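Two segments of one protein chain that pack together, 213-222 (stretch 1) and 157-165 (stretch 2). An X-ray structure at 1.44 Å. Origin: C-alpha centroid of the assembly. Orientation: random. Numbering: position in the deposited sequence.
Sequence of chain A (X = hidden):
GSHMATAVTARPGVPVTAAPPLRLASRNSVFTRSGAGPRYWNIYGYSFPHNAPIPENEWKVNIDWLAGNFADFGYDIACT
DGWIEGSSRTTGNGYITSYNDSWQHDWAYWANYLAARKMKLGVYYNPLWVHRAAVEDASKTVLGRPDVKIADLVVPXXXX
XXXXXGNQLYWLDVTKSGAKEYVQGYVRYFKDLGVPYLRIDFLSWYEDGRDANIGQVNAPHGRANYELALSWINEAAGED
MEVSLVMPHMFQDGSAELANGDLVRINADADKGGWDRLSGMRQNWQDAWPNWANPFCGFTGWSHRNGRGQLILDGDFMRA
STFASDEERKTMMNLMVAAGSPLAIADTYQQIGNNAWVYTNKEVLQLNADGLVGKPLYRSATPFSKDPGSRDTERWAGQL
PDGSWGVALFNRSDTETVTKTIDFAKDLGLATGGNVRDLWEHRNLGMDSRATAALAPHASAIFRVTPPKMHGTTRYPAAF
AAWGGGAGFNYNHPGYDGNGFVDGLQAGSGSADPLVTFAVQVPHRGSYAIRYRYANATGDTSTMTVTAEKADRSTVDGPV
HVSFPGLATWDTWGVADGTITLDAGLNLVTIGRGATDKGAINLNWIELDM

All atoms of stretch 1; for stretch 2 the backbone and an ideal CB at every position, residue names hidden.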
ATOM      1  N   ASN A 213     -10.384 -18.489  10.844  1.00 18.92           N
ATOM      2  CA  ASN A 213      -9.488 -19.504  11.367  1.00 21.58           C
ATOM      3  C   ASN A 213      -9.793 -19.936  12.798  1.00 21.99           C
ATOM      4  O   ASN A 213      -9.156 -20.840  13.322  1.00 23.75           O
ATOM      5  CB  ASN A 213      -8.034 -18.995  11.284  1.00 25.12           C
ATOM      6  CG  ASN A 213      -7.016 -20.122  11.251  1.00 30.04           C
ATOM      7  OD1 ASN A 213      -6.030 -20.099  11.982  1.00 35.91           O
ATOM      8  ND2 ASN A 213      -7.249 -21.113  10.390  1.00 31.19           N
ATOM      9  N   ILE A 214     -10.731 -19.260  13.461  1.00 20.55           N
ATOM     10  CA  ILE A 214     -11.009 -19.491  14.895  1.00 20.71           C
ATOM     11  C   ILE A 214     -12.484 -19.751  15.162  1.00 19.89           C
ATOM     12  O   ILE A 214     -12.852 -20.762  15.788  1.00 22.96           O
ATOM     13  CB  ILE A 214     -10.567 -18.281  15.751  1.00 22.94           C
ATOM     14  CG1 ILE A 214      -9.088 -18.003  15.550  1.00 24.89           C
ATOM     15  CG2 ILE A 214     -10.842 -18.547  17.218  1.00 23.83           C
ATOM     16  CD1 ILE A 214      -8.569 -16.820  16.348  1.00 25.66           C
ATOM     17  N   GLY A 215     -13.337 -18.835  14.709  1.00 18.03           N
ATOM     18  CA  GLY A 215     -14.741 -18.856  15.027  1.00 18.88           C
ATOM     19  C   GLY A 215     -15.240 -17.474  15.429  1.00 19.31           C
ATOM     20  O   GLY A 215     -14.715 -16.474  14.950  1.00 19.13           O
ATOM     21  N   GLN A 216     -16.255 -17.425  16.286  1.00 21.50           N
ATOM     22  CA  GLN A 216     -16.698 -16.181  16.894  1.00 22.65           C
ATOM     23  C   GLN A 216     -15.677 -15.773  17.923  1.00 22.33           C
ATOM     24  O   GLN A 216     -15.286 -16.558  18.806  1.00 23.43           O
ATOM     25  CB  GLN A 216     -18.047 -16.335  17.621  1.00 28.06           C
ATOM     26  CG  GLN A 216     -19.156 -16.952  16.815  1.00 32.08           C
ATOM     27  CD  GLN A 216     -19.571 -16.113  15.640  1.00 36.95           C
ATOM     28  OE1 GLN A 216     -19.447 -14.884  15.666  1.00 36.29           O
ATOM     29  NE2 GLN A 216     -20.116 -16.765  14.610  1.00 38.34           N
ATOM     30  N   VAL A 217     -15.198 -14.541  17.820  1.00 19.56           N
ATOM     31  CA  VAL A 217     -14.185 -14.079  18.758  1.00 19.41           C
ATOM     32  C   VAL A 217     -14.677 -12.995  19.718  1.00 17.60           C
ATOM     33  O   VAL A 217     -14.191 -12.903  20.834  1.00 18.25           O
ATOM     34  CB  VAL A 217     -12.920 -13.605  18.026  1.00 19.13           C
ATOM     35  CG1 VAL A 217     -12.225 -14.809  17.401  1.00 19.74           C
ATOM     36  CG2 VAL A 217     -13.225 -12.542  16.994  1.00 20.22           C
ATOM     37  N   ASN A 218     -15.591 -12.141  19.254  1.00 17.18           N
ATOM     38  CA  ASN A 218     -16.223 -11.144  20.129  1.00 17.20           C
ATOM     39  C   ASN A 218     -17.506 -10.607  19.505  1.00 17.11           C
ATOM     40  O   ASN A 218     -17.941 -11.101  18.462  1.00 18.33           O
ATOM     41  CB  ASN A 218     -15.218 -10.047  20.543  1.00 17.04           C
ATOM     42  CG  ASN A 218     -14.646  -9.249  19.381  1.00 16.12           C
ATOM     43  OD1 ASN A 218     -15.380  -8.665  18.550  1.00 17.65           O
ATOM     44  ND2 ASN A 218     -13.344  -9.172  19.353  1.00 14.50           N
ATOM     45  N   ALA A 219     -18.137  -9.630  20.156  1.00 18.21           N
ATOM     46  CA  ALA A 219     -19.324  -9.006  19.590  1.00 18.41           C
ATOM     47  C   ALA A 219     -19.029  -8.324  18.263  1.00 18.53           C
ATOM     48  O   ALA A 219     -17.971  -7.705  18.117  1.00 18.76           O
ATOM     49  CB  ALA A 219     -19.895  -7.986  20.565  1.00 19.21           C
ATOM     50  N   PRO A 220     -19.958  -8.395  17.294  1.00 18.12           N
ATOM     51  CA  PRO A 220     -19.856  -7.592  16.095  1.00 18.03           C
ATOM     52  C   PRO A 220     -20.203  -6.124  16.383  1.00 18.24           C
ATOM     53  O   PRO A 220     -20.970  -5.847  17.316  1.00 18.97           O
ATOM     54  CB  PRO A 220     -20.892  -8.221  15.164  1.00 18.90           C
ATOM     55  CG  PRO A 220     -21.951  -8.678  16.103  1.00 18.98           C
ATOM     56  CD  PRO A 220     -21.231  -9.152  17.322  1.00 18.30           C
ATOM     57  N   HIS A 221     -19.714  -5.212  15.564  1.00 16.85           N
ATOM     58  CA  HIS A 221     -20.099  -3.792  15.682  1.00 17.68           C
ATOM     59  C   HIS A 221     -20.739  -3.196  14.458  1.00 19.93           C
ATOM     60  O   HIS A 221     -21.273  -2.084  14.527  1.00 20.28           O
ATOM     61  CB  HIS A 221     -18.917  -2.978  16.202  1.00 17.74           C
ATOM     62  CG  HIS A 221     -18.487  -3.446  17.544  1.00 17.68           C
ATOM     63  ND1 HIS A 221     -17.637  -4.512  17.720  1.00 17.98           N
ATOM     64  CD2 HIS A 221     -18.922  -3.109  18.784  1.00 16.53           C
ATOM     65  CE1 HIS A 221     -17.511  -4.767  19.009  1.00 17.89           C
ATOM     66  NE2 HIS A 221     -18.291  -3.930  19.679  1.00 18.44           N
ATOM     67  N   GLY A 222     -20.727  -3.946  13.344  1.00 18.50           N
ATOM     68  CA  GLY A 222     -21.486  -3.586  12.156  1.00 19.97           C
ATOM     69  C   GLY A 222     -20.744  -2.718  11.161  1.00 18.77           C
ATOM     70  O   GLY A 222     -19.762  -2.033  11.490  1.00 17.92           O
ATOM     71  N   UNK A 157     -19.350  -5.822  29.135  1.00 20.31           N
ATOM     72  CA  UNK A 157     -19.020  -7.123  28.590  1.00 20.87           C
ATOM     73  C   UNK A 157     -18.439  -7.153  27.186  1.00 20.74           C
ATOM     74  O   UNK A 157     -18.047  -8.214  26.734  1.00 20.60           O
ATOM     75  CB  UNK A 157     -20.283  -7.987  28.606  1.00 20.87           C
ATOM     76  N   UNK A 158     -18.362  -6.005  26.512  1.00 19.96           N
ATOM     77  CA  UNK A 158     -17.995  -5.974  25.078  1.00 18.25           C
ATOM     78  C   UNK A 158     -16.460  -5.902  24.966  1.00 18.90           C
ATOM     79  O   UNK A 158     -15.884  -4.874  24.599  1.00 17.30           O
ATOM     80  CB  UNK A 158     -18.647  -4.787  24.366  1.00 18.25           C
ATOM     81  N   UNK A 159     -15.812  -7.005  25.336  1.00 17.66           N
ATOM     82  CA  UNK A 159     -14.363  -7.126  25.340  1.00 17.22           C
ATOM     83  C   UNK A 159     -13.845  -7.587  23.997  1.00 17.63           C
ATOM     84  O   UNK A 159     -14.457  -8.424  23.303  1.00 18.36           O
ATOM     85  CB  UNK A 159     -13.910  -8.093  26.435  1.00 17.22           C
ATOM     86  N   UNK A 160     -12.725  -6.990  23.616  1.00 16.81           N
ATOM     87  CA  UNK A 160     -11.905  -7.550  22.553  1.00 16.76           C
ATOM     88  C   UNK A 160     -11.594  -9.005  22.885  1.00 16.64           C
ATOM     89  O   UNK A 160     -11.138  -9.316  23.989  1.00 16.24           O
ATOM     90  CB  UNK A 160     -10.618  -6.743  22.366  1.00 16.76           C
ATOM     91  N   UNK A 161     -11.833  -9.888  21.913  1.00 17.29           N
ATOM     92  CA  UNK A 161     -11.536 -11.327  22.055  1.00 18.21           C
ATOM     93  C   UNK A 161     -12.330 -12.006  23.167  1.00 19.56           C
ATOM     94  O   UNK A 161     -11.896 -13.022  23.690  1.00 18.67           O
ATOM     95  CB  UNK A 161     -10.042 -11.522  22.321  1.00 18.21           C
ATOM     96  N   UNK A 162     -13.477 -11.434  23.512  1.00 20.16           N
ATOM     97  CA  UNK A 162     -14.326 -11.942  24.597  1.00 21.68           C
ATOM     98  C   UNK A 162     -14.505 -13.452  24.541  1.00 22.32           C
ATOM     99  O   UNK A 162     -14.421 -14.139  25.561  1.00 22.47           O
ATOM    100  CB  UNK A 162     -15.698 -11.266  24.549  1.00 21.68           C
ATOM    101  N   UNK A 163     -14.749 -13.976  23.349  1.00 22.52           N
ATOM    102  CA  UNK A 163     -15.164 -15.371  23.254  1.00 23.95           C
ATOM    103  C   UNK A 163     -14.019 -16.357  23.333  1.00 24.65           C
ATOM    104  O   UNK A 163     -14.266 -17.559  23.452  1.00 27.62           O
ATOM    105  CB  UNK A 163     -15.925 -15.593  21.945  1.00 23.95           C
ATOM    106  N   UNK A 164     -12.778 -15.875  23.296  1.00 22.91           N
ATOM    107  CA  UNK A 164     -11.612 -16.720  23.501  1.00 22.77           C
ATOM    108  C   UNK A 164     -10.854 -16.307  24.757  1.00 23.25           C
ATOM    109  O   UNK A 164      -9.652 -16.548  24.905  1.00 25.32           O
ATOM    110  CB  UNK A 164     -10.690 -16.660  22.282  1.00 22.77           C
ATOM    111  N   UNK A 165     -11.576 -15.652  25.671  1.00 22.80           N
ATOM    112  CA  UNK A 165     -11.023 -15.349  26.981  1.00 22.55           C
ATOM    113  C   UNK A 165     -10.580 -13.915  27.233  1.00 22.48           C
ATOM    114  O   UNK A 165     -10.132 -13.611  28.335  1.00 23.34           O
ATOM    115  CB  UNK A 165      -9.823 -16.267  27.220  1.00 22.55           C
TER

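Position 157 has phi/psi of 82/-5, and an ideal CB there finds nothing of stretch 1 within 5.5 Å. Positive phi favours glycine; the deposited residue is G157.

At 158 the CA-to-CB bond points sideways, yet the ideal CB lies 4.8 Å from H221 NE2 and 5.1 Å from A219 CB. An imidazole nitrogen at that range calls for a short acceptor: aspartate or asparagine. The residue is D158. With chi1 at -175° (t), its carboxylate meets the imidazole at the ring edge, and H221 NE2 donates to D158 OD2 at 2.6 Å with an N-H...O angle of 166°. A water extends the link: its O donates to D158 OD1 and to the carbonyl O of 159, 2.8 Å each, and accepts from A219 N at 3.0 Å.

The CB at 159 points away and meets nothing within 5.5 Å, so stretch 1 hardly restricts the choice. F159 is deposited; its contribution here comes from the backbone, F159 O lying 3.3 Å from N218 CB.

Position 160 also points away, with the side-chain amide of N218 nearby; stretch 1 would accept many side chains, including an aromatic ring. F160 leaves its ring oblique to that amide.

Phi/psi of 62/24 at 161, inside a type II turn from 159 to 162, favours glycine or asparagine. The CB points away, so stretch 1 sets little limit on size. The occupant is A161, a non-glycine residue accepted at these angles, whose CA makes a CA-H...O contact with V217 O at 3.3 Å.

At 162 the CB points sideways, 4.2 Å from N218 CB; a long, flexible chain could run on along stretch 1 towards A219. R162 does this, laying one guanidinium face over A219 N, with R162 NH2 3.4 Å from that atom. Both nitrogens are donors, so this is packing without a hydrogen bond.

The CB at 163 points toward stretch 1, 3.3 Å from Q216 O and 3.4 Å from V217 O. Such crowding favours a modest side chain, and an acceptor could approach N218 N, 4.4 Å from the CB. D163 places OD2 3.3 Å from N218 N, while its OD1 takes a salt bridge from R162 NE at 3.2 Å. Its backbone ties the stretches together: D163 N donates to V217 O at 2.8 Å, with an N-H...O angle of 161°.

Position 164 points sideways, its CB 5.4 Å from I214 CG2; leucine, valine, isoleucine or methionine would suit. I164 puts CG2 4.1 Å from I214 CG2.

At 165, phi/psi of 104/-1 would jam a CB against the preceding carbonyl, hence G165.

Stretch 2 (157-165) GDFFARDIG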
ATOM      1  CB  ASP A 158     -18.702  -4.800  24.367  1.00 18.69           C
ATOM      2  CG  ASP A 158     -18.472  -4.770  22.866  1.00 18.30           C
ATOM      3  OD1 ASP A 158     -17.792  -5.657  22.315  1.00 18.81           O
ATOM      4  OD2 ASP A 158     -18.975  -3.838  22.212  1.00 18.81           O
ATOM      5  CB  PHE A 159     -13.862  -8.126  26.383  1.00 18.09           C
ATOM      6  CG  PHE A 159     -14.095  -7.665  27.786  1.00 18.59           C
ATOM      7  CD1 PHE A 159     -13.385  -6.586  28.309  1.00 19.73           C
ATOM      8  CD2 PHE A 159     -15.026  -8.290  28.576  1.00 21.11           C
ATOM      9  CE1 PHE A 159     -13.611  -6.142  29.608  1.00 21.42           C
ATOM     10  CE2 PHE A 159     -15.236  -7.862  29.886  1.00 21.78           C
ATOM     11  CZ  PHE A 159     -14.539  -6.796  30.393  1.00 20.99           C
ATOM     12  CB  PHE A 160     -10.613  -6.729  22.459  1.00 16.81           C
ATOM     13  CG  PHE A 160      -9.536  -7.384  21.638  1.00 16.62           C
ATOM     14  CD1 PHE A 160      -9.716  -7.577  20.281  1.00 17.08           C
ATOM     15  CD2 PHE A 160      -8.379  -7.799  22.224  1.00 17.34           C
ATOM     16  CE1 PHE A 160      -8.721  -8.188  19.520  1.00 16.61           C
ATOM     17  CE2 PHE A 160      -7.386  -8.409  21.485  1.00 17.57           C
ATOM     18  CZ  PHE A 160      -7.566  -8.608  20.130  1.00 18.13           C
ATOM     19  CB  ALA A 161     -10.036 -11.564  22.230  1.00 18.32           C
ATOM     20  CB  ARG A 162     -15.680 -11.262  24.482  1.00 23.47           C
ATOM     21  CG  ARG A 162     -16.772 -11.717  25.437  1.00 25.38           C
ATOM     22  CD  ARG A 162     -18.082 -11.059  25.050  1.00 25.20           C
ATOM     23  NE  ARG A 162     -18.621 -11.581  23.796  1.00 26.48           N
ATOM     24  CZ  ARG A 162     -19.702 -11.130  23.171  1.00 27.38           C
ATOM     25  NH1 ARG A 162     -20.395 -10.115  23.658  1.00 29.36           N
ATOM     26  NH2 ARG A 162     -20.088 -11.702  22.037  1.00 30.92           N
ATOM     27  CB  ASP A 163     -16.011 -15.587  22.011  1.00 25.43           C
ATOM     28  CG  ASP A 163     -17.233 -14.720  21.996  1.00 27.47           C
ATOM     29  OD1 ASP A 163     -17.924 -14.614  23.037  1.00 31.55           O
ATOM     30  OD2 ASP A 163     -17.532 -14.117  20.961  1.00 29.10           O
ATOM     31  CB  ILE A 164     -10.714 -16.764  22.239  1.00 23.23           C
ATOM     32  CG1 ILE A 164     -10.293 -15.367  21.779  1.00 21.98           C
ATOM     33  CG2 ILE A 164     -11.443 -17.486  21.117  1.00 23.83           C
ATOM     34  CD1 ILE A 164      -9.145 -15.410  20.789  1.00 23.24           C
TER
HETATM   35  O   HOH W   1     -17.170  -8.353  22.657  1.00 18.41           O
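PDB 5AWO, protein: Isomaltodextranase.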